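Local coordinates for ABC transporter, substrate binding protein (Aeropyrum pernix, PDB 3EAF) that probably captures a small solute outside the cell and delivers it to a membrane-embedded ABC transporter for uptake, at residues A348-F353 / F369-Q374; T126-G131 / G160-A165; Y119-Y124 / I254-Y259. All coordinates share one frame; numbering follows the deposited sequence.

The three contacts gather around the start of helix 124-139, in a chain with the two-lobed design of periplasmic binding proteins. Contact 3 joins two segments that appear to run between the lobes, one entering helix 124-139 and one leaving strand 251-255. Contact 2, which packs that helix against helix 159-165, falls between the two halves of contact 3 along the chain; contact 1, on the edge hairpin of the seven-stranded sheet, follows both. Contacts 1 and 3 are centred about 10 Å apart, contacts 1 and 2 about 11 Å, contacts 2 and 3 about 14 Å. Tyr349 OH bonds to Pro120 O, and Ser130 OG accepts from Ala371 N, so linker, helix and hairpin are tied together.

Contact 1: A348-F353 / F369-Q374; sequences AYRKVF and FEAPSQ
Arg350 holds CG anti to its carbonyl carbon, and a bend at chi3 (82°) turns NE out of the line of the chain; Glu370, opposite it, sets CG anti to its backbone N (chi1 -161°) and stays extended beyond. Guanidinium and carboxylate meet between the two segments. The side chains cross at about a right angle, with their planar ends turned 56° apart. The salt bridge, 2.7 Å from Arg350 NH1 to Glu370 OE2, uses the anti side of the carboxylate oxygen. Arg350 NH1 also donates to Ala371 O at 3.0 Å, and here the acceptor lies in the guanidinium plane although the donor stands above the carbonyl plane. Arg350 NH2 reaches Pro372 O at 3.3 Å, again from above the carbonyl plane. Arginine suits this place because its fan of N-H groups can serve an acid and two successive carbonyls at once.

At the strand end, Val352 and Phe369 form an antiparallel hydrogen-bonded pair, with Val352 N to Phe369 O at 2.9 Å and Phe369 N to Val352 O at 2.8 Å. This is the last pair at the open end of the hairpin of strands 352-357 and 363-369. Beta-branched Val352 turns to the same face as Phe369, toward helix 124-139, where Phe134 meets the Phe369 ring edge-to-face. Lys351 CE packs 3.9 Å from Glu370 OE1.

A leucine in place of Arg350 would probably leave the Glu370 carboxylate without its partner and the carbonyls of Ala371 and Pro372 without these donors, setting the loop after Phe369 freer to move. The arginine's bonds, one to an acid and two to backbone carbonyls, carry the join on past the strand pairing, and its charge is probably partly offset by Glu370, which also has Lys351 nearby.

Contact 2: T126-G131 / G160-A165; sequences TQACSG and GAIKKA
Ala128 on one helix meets Ile162 on the other, and both rest on the flat side chain of Trp204 in strand 202-205. A second flat group lies one turn away, the carbonyl of Thr126. Its oxygen receives two donors from opposite faces of the carbonyl plane: Ser130 N comes to 3.0 Å of Thr126 O, and Ser130 OG to 2.7 Å. The Ser130 hydroxyl in turn accepts from Ala371 N. Serine thereby meets its hydroxyl's needs on a buried helix side.

The side chains that meet across the contact are apolar, and all but Ile162 are short. Ile162 has CG1 anti to its carbonyl carbon (chi1 -71°), and an extended chi2 (166°) sends CD1 on to the methyl of Ala128, 3.8 Å from its CB. Cys129 extends SG over the turn of the other helix, 3.8 Å from Ala165 CB and 4.1 Å from Ala161 O. The axes approach to 9.4 Å and run in the same general sense, 41° apart. Alanine and cysteine let Ile162 and the sulfur fill the interface.

Helix 377-382 covers another side, with Cys377 against Cys129. Helices 124-139 and 159-165 thus pack on the same side of the seven-stranded sheet. With only van der Waals contacts between the segments, the pairing depends on close fit and burial of apolar surface, while the Ser130 hydroxyl finds its partners in its own helix and in the Ala371 backbone.

Contact 3: Y119-Y124 / I254-Y259; sequences YPAPDY and ISPFIY
Ala121 presses its methyl into the angle between two side chains of the other segment, with CB 3.7 Å from Pro256 CG and equally 3.7 Å from Phe257 CZ. The Phe257 ring approaches that methyl obliquely. Its CG stands anti to the carbonyl carbon, and one ring face is covered by Pro256 CB, which sits over the ring centre. Alanine suits this place because its single methyl fits between the two rings.

On one flank of the methyl, Phe257 CE1 touches Pro120 O at 3.4 Å. Pro120 is the centre of an inverse gamma turn, a sharp bend that the proline ring tolerates well. On the other flank the two prolines cross obliquely, Pro122 CD lying 3.8 Å from Pro256 CB. Pro256 follows a strand and Pro122 leads into a helix; rigid rings suit such turning points.

Asp123 then N-caps helix 124-139, and helix 288-304 backs the group through Asn296 against Pro120 and Val295 against Phe257. The Pro120 side chain is about 13 Å from the bound magnesium ion. Three prolines, an alanine and a phenylalanine give a buried join between what are probably two of the inter-lobe linkers of this type of binding protein. Between the segments themselves it is held by shape, and Tyr349 OH bridges them from outside with a hydrogen bond to Pro120 O and a weak one to Pro256 O.

Contact 1: A348-F353 / F369-Q374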
# COMPACT_ATOMS: atom_id res chain seq x y z
N ALA A 348 5.83 4.60 9.81
CA ALA A 348 6.58 5.57 9.01
C ALA A 348 6.08 7.01 9.19
O ALA A 348 6.89 7.94 9.32
CB ALA A 348 6.55 5.18 7.53
N TYR A 349 4.76 7.16 9.20
CA TYR A 349 4.06 8.43 9.38
C TYR A 349 2.57 8.10 9.47
O TYR A 349 2.20 6.93 9.36
CB TYR A 349 4.36 9.44 8.26
CG TYR A 349 4.10 8.96 6.85
CD1 TYR A 349 2.90 9.24 6.20
CD2 TYR A 349 5.07 8.24 6.15
CE1 TYR A 349 2.66 8.80 4.89
CE2 TYR A 349 4.85 7.80 4.85
CZ TYR A 349 3.64 8.08 4.23
OH TYR A 349 3.41 7.64 2.95
N ARG A 350 1.72 9.10 9.67
CA ARG A 350 0.29 8.84 9.89
C ARG A 350 -0.65 9.40 8.83
O ARG A 350 -1.70 8.82 8.56
CB ARG A 350 -0.15 9.33 11.28
CG ARG A 350 0.46 8.59 12.45
CD ARG A 350 -0.07 9.09 13.79
NE ARG A 350 -1.36 8.50 14.16
CZ ARG A 350 -2.50 9.19 14.28
NH1 ARG A 350 -2.53 10.50 14.06
NH2 ARG A 350 -3.62 8.56 14.64
N LYS A 351 -0.29 10.53 8.23
CA LYS A 351 -1.25 11.21 7.35
C LYS A 351 -1.30 10.62 5.94
O LYS A 351 -0.39 9.91 5.51
CB LYS A 351 -1.03 12.73 7.34
CG LYS A 351 0.26 13.20 6.71
CD LYS A 351 0.36 14.73 6.82
CE LYS A 351 0.71 15.18 8.23
NZ LYS A 351 1.04 16.65 8.27
N VAL A 352 -2.41 10.90 5.25
CA VAL A 352 -2.65 10.40 3.90
C VAL A 352 -3.25 11.48 3.02
O VAL A 352 -3.78 12.47 3.53
CB VAL A 352 -3.60 9.17 3.89
CG1 VAL A 352 -2.94 7.98 4.55
CG2 VAL A 352 -4.95 9.50 4.53
N PHE A 353 -3.15 11.30 1.71
CA PHE A 353 -3.92 12.10 0.76
C PHE A 353 -5.29 11.47 0.59
O PHE A 353 -5.43 10.25 0.68
CB PHE A 353 -3.23 12.18 -0.60
CG PHE A 353 -1.86 12.82 -0.57
CD1 PHE A 353 -1.72 14.21 -0.43
CD2 PHE A 353 -0.71 12.04 -0.70
CE1 PHE A 353 -0.45 14.81 -0.42
CE2 PHE A 353 0.56 12.63 -0.69
CZ PHE A 353 0.69 14.01 -0.54
N PHE A 369 -4.92 14.40 5.20
CA PHE A 369 -5.78 14.16 6.36
C PHE A 369 -5.19 13.12 7.30
O PHE A 369 -4.47 12.23 6.87
CB PHE A 369 -7.19 13.78 5.91
CG PHE A 369 -7.89 14.88 5.15
CD1 PHE A 369 -8.58 15.88 5.82
CD2 PHE A 369 -7.83 14.92 3.76
CE1 PHE A 369 -9.21 16.90 5.12
CE2 PHE A 369 -8.46 15.94 3.04
CZ PHE A 369 -9.15 16.93 3.73
N GLU A 370 -5.50 13.26 8.58
CA GLU A 370 -4.95 12.40 9.62
C GLU A 370 -5.99 12.12 10.68
O GLU A 370 -6.76 13.00 11.05
CB GLU A 370 -3.72 13.07 10.25
CG GLU A 370 -2.79 12.13 11.01
CD GLU A 370 -1.65 12.86 11.70
OE1 GLU A 370 -1.33 14.00 11.31
OE2 GLU A 370 -1.07 12.29 12.65
N ALA A 371 -6.01 10.88 11.18
CA ALA A 371 -6.87 10.51 12.30
C ALA A 371 -6.46 11.28 13.56
O ALA A 371 -5.29 11.66 13.69
CB ALA A 371 -6.79 9.01 12.54
N PRO A 372 -7.42 11.54 14.48
CA PRO A 372 -7.08 12.21 15.74
C PRO A 372 -5.88 11.57 16.42
O PRO A 372 -5.71 10.34 16.38
CB PRO A 372 -8.33 12.01 16.61
CG PRO A 372 -9.45 11.88 15.63
CD PRO A 372 -8.86 11.23 14.39
N SER A 373 -5.05 12.40 17.06
CA SER A 373 -3.83 11.95 17.71
C SER A 373 -4.07 10.89 18.80
O SER A 373 -3.22 10.03 19.03
CB SER A 373 -3.08 13.15 18.31
OG SER A 373 -2.78 14.10 17.31
N GLN A 374 -5.23 10.96 19.45
CA GLN A 374 -5.52 10.11 20.60
C GLN A 374 -5.96 8.70 20.20
O GLN A 374 -6.04 7.81 21.05
CB GLN A 374 -6.54 10.79 21.54
CG GLN A 374 -7.88 11.20 20.89
CD GLN A 374 -8.57 12.40 21.57
OE1 GLN A 374 -8.28 12.75 22.71
NE2 GLN A 374 -9.50 13.02 20.85

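Contact 2: T126-G131 / G160-A165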
# COMPACT_ATOMS: atom_id res chain seq x y z
N THR A 126 -4.41 2.98 10.51
CA THR A 126 -4.19 4.43 10.56
C THR A 126 -4.65 5.11 9.28
O THR A 126 -5.25 6.18 9.33
CB THR A 126 -2.70 4.75 10.78
OG1 THR A 126 -2.24 4.08 11.96
CG2 THR A 126 -2.48 6.25 10.92
N GLN A 127 -4.35 4.49 8.13
CA GLN A 127 -4.86 4.96 6.84
C GLN A 127 -6.39 5.00 6.82
O GLN A 127 -6.99 6.03 6.47
CB GLN A 127 -4.34 4.08 5.69
CG GLN A 127 -2.86 4.30 5.35
CD GLN A 127 -2.42 3.59 4.07
OE1 GLN A 127 -1.40 2.89 4.04
NE2 GLN A 127 -3.18 3.79 3.00
N ALA A 128 -7.01 3.88 7.20
CA ALA A 128 -8.47 3.76 7.22
C ALA A 128 -9.12 4.79 8.14
O ALA A 128 -10.08 5.46 7.75
CB ALA A 128 -8.89 2.35 7.65
N CYS A 129 -8.58 4.94 9.34
CA CYS A 129 -9.15 5.86 10.32
C CYS A 129 -8.95 7.31 9.90
O CYS A 129 -9.80 8.16 10.18
CB CYS A 129 -8.59 5.57 11.71
SG CYS A 129 -9.10 3.95 12.37
N SER A 130 -7.84 7.59 9.21
CA SER A 130 -7.59 8.91 8.63
C SER A 130 -8.62 9.26 7.56
O SER A 130 -9.14 10.39 7.53
CB SER A 130 -6.19 8.98 8.03
OG SER A 130 -5.20 8.91 9.05
N GLY A 131 -8.92 8.30 6.69
CA GLY A 131 -9.93 8.47 5.64
C GLY A 131 -11.34 8.64 6.19
O GLY A 131 -12.14 9.42 5.66
N GLY A 160 -10.97 -4.50 12.63
CA GLY A 160 -11.02 -4.39 14.09
C GLY A 160 -10.76 -2.98 14.62
O GLY A 160 -11.47 -2.50 15.51
N ALA A 161 -9.74 -2.33 14.07
CA ALA A 161 -9.37 -0.97 14.48
C ALA A 161 -10.43 0.05 14.06
O ALA A 161 -10.69 1.01 14.79
CB ALA A 161 -7.99 -0.59 13.92
N ILE A 162 -11.03 -0.15 12.89
CA ILE A 162 -12.14 0.68 12.45
C ILE A 162 -13.31 0.60 13.43
O ILE A 162 -13.87 1.63 13.82
CB ILE A 162 -12.63 0.32 11.03
CG1 ILE A 162 -11.60 0.75 9.97
CG2 ILE A 162 -13.97 0.99 10.73
CD1 ILE A 162 -11.85 0.13 8.60
N LYS A 163 -13.68 -0.62 13.84
CA LYS A 163 -14.78 -0.82 14.79
C LYS A 163 -14.51 -0.17 16.15
O LYS A 163 -15.40 0.42 16.76
CB LYS A 163 -15.12 -2.30 14.95
CG LYS A 163 -15.83 -2.92 13.75
CD LYS A 163 -15.94 -4.43 13.87
CE LYS A 163 -16.50 -5.04 12.61
NZ LYS A 163 -16.94 -6.46 12.78
N LYS A 164 -13.26 -0.27 16.61
CA LYS A 164 -12.88 0.30 17.91
C LYS A 164 -12.85 1.83 17.87
O LYS A 164 -13.34 2.48 18.79
CB LYS A 164 -11.53 -0.26 18.38
CG LYS A 164 -11.13 0.14 19.80
CD LYS A 164 -10.01 -0.76 20.33
CE LYS A 164 -9.50 -0.29 21.70
NZ LYS A 164 -10.59 -0.15 22.69
N ALA A 165 -12.30 2.39 16.79
CA ALA A 165 -12.16 3.84 16.63
C ALA A 165 -13.46 4.53 16.24
O ALA A 165 -13.64 5.72 16.53
CB ALA A 165 -11.08 4.15 15.61

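Contact 3: Y119-Y124 / I254-Y259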
# COMPACT_ATOMS: atom_id res chain seq x y z
N TYR A 119 7.55 -0.49 5.54
CA TYR A 119 6.85 0.00 4.35
C TYR A 119 6.73 1.52 4.47
O TYR A 119 6.55 2.02 5.57
CB TYR A 119 5.49 -0.68 4.14
CG TYR A 119 4.64 -0.84 5.39
CD1 TYR A 119 3.81 0.20 5.84
CD2 TYR A 119 4.64 -2.04 6.11
CE1 TYR A 119 3.04 0.06 6.99
CE2 TYR A 119 3.85 -2.19 7.26
CZ TYR A 119 3.06 -1.13 7.69
OH TYR A 119 2.28 -1.27 8.82
N PRO A 120 6.84 2.24 3.34
CA PRO A 120 6.89 3.71 3.35
C PRO A 120 5.50 4.38 3.40
O PRO A 120 5.23 5.31 2.63
CB PRO A 120 7.59 4.03 2.03
CG PRO A 120 7.11 2.96 1.11
CD PRO A 120 6.93 1.71 1.96
N ALA A 121 4.64 3.90 4.29
CA ALA A 121 3.28 4.41 4.41
C ALA A 121 2.77 4.14 5.83
O ALA A 121 3.35 3.31 6.54
CB ALA A 121 2.36 3.74 3.37
N PRO A 122 1.70 4.83 6.25
CA PRO A 122 1.07 4.41 7.51
C PRO A 122 0.49 3.01 7.35
O PRO A 122 0.22 2.59 6.23
CB PRO A 122 -0.06 5.43 7.71
CG PRO A 122 0.24 6.58 6.78
CD PRO A 122 0.98 5.96 5.63
N ASP A 123 0.30 2.30 8.45
CA ASP A 123 -0.35 1.00 8.39
C ASP A 123 -1.79 1.18 7.89
O ASP A 123 -2.34 2.28 7.96
CB ASP A 123 -0.36 0.37 9.77
CG ASP A 123 -1.18 1.18 10.74
OD1 ASP A 123 -2.35 0.81 10.97
OD2 ASP A 123 -0.67 2.20 11.23
N TYR A 124 -2.39 0.08 7.42
CA TYR A 124 -3.76 0.07 6.90
C TYR A 124 -4.83 0.66 7.84
O TYR A 124 -5.80 1.25 7.38
CB TYR A 124 -4.18 -1.36 6.58
CG TYR A 124 -3.67 -1.93 5.27
CD1 TYR A 124 -3.24 -3.25 5.20
CD2 TYR A 124 -3.64 -1.15 4.10
CE1 TYR A 124 -2.79 -3.80 4.00
CE2 TYR A 124 -3.18 -1.69 2.89
CZ TYR A 124 -2.75 -3.02 2.86
OH TYR A 124 -2.30 -3.57 1.68
N ILE A 254 -8.14 6.56 -0.59
CA ILE A 254 -7.01 6.93 0.26
C ILE A 254 -5.73 6.65 -0.51
O ILE A 254 -5.65 5.68 -1.27
CB ILE A 254 -7.02 6.11 1.58
CG1 ILE A 254 -8.32 6.35 2.36
CG2 ILE A 254 -5.79 6.42 2.44
CD1 ILE A 254 -8.54 5.36 3.51
N SER A 255 -4.72 7.50 -0.33
CA SER A 255 -3.38 7.21 -0.81
C SER A 255 -2.35 7.95 0.02
O SER A 255 -2.44 9.18 0.16
CB SER A 255 -3.22 7.57 -2.29
OG SER A 255 -1.90 7.32 -2.72
N PRO A 256 -1.37 7.23 0.58
CA PRO A 256 -0.22 7.87 1.23
C PRO A 256 0.74 8.57 0.25
O PRO A 256 1.62 9.34 0.67
CB PRO A 256 0.50 6.69 1.92
CG PRO A 256 -0.50 5.56 1.92
CD PRO A 256 -1.29 5.76 0.67
N PHE A 257 0.55 8.31 -1.05
CA PHE A 257 1.47 8.76 -2.10
C PHE A 257 0.72 9.63 -3.09
O PHE A 257 -0.41 9.32 -3.47
CB PHE A 257 2.05 7.55 -2.85
CG PHE A 257 2.37 6.37 -1.97
CD1 PHE A 257 3.58 6.31 -1.28
CD2 PHE A 257 1.46 5.34 -1.80
CE1 PHE A 257 3.88 5.25 -0.45
CE2 PHE A 257 1.75 4.26 -0.98
CZ PHE A 257 2.96 4.22 -0.30
N ILE A 258 1.37 10.72 -3.51
CA ILE A 258 0.81 11.61 -4.53
C ILE A 258 0.70 10.88 -5.87
O ILE A 258 1.58 10.09 -6.24
CB ILE A 258 1.65 12.93 -4.65
CG1 ILE A 258 0.84 14.06 -5.29
CG2 ILE A 258 2.98 12.70 -5.39
CD1 ILE A 258 -0.39 14.50 -4.49
N TYR A 259 -0.41 11.08 -6.58
CA TYR A 259 -0.59 10.51 -7.91
C TYR A 259 0.28 11.30 -8.88
O TYR A 259 0.46 12.51 -8.68
CB TYR A 259 -2.03 10.65 -8.40
CG TYR A 259 -3.09 9.76 -7.77
CD1 TYR A 259 -2.92 9.22 -6.49
CD2 TYR A 259 -4.28 9.52 -8.44
CE1 TYR A 259 -3.92 8.43 -5.91
CE2 TYR A 259 -5.28 8.74 -7.88
CZ TYR A 259 -5.09 8.20 -6.62
OH TYR A 259 -6.09 7.43 -6.08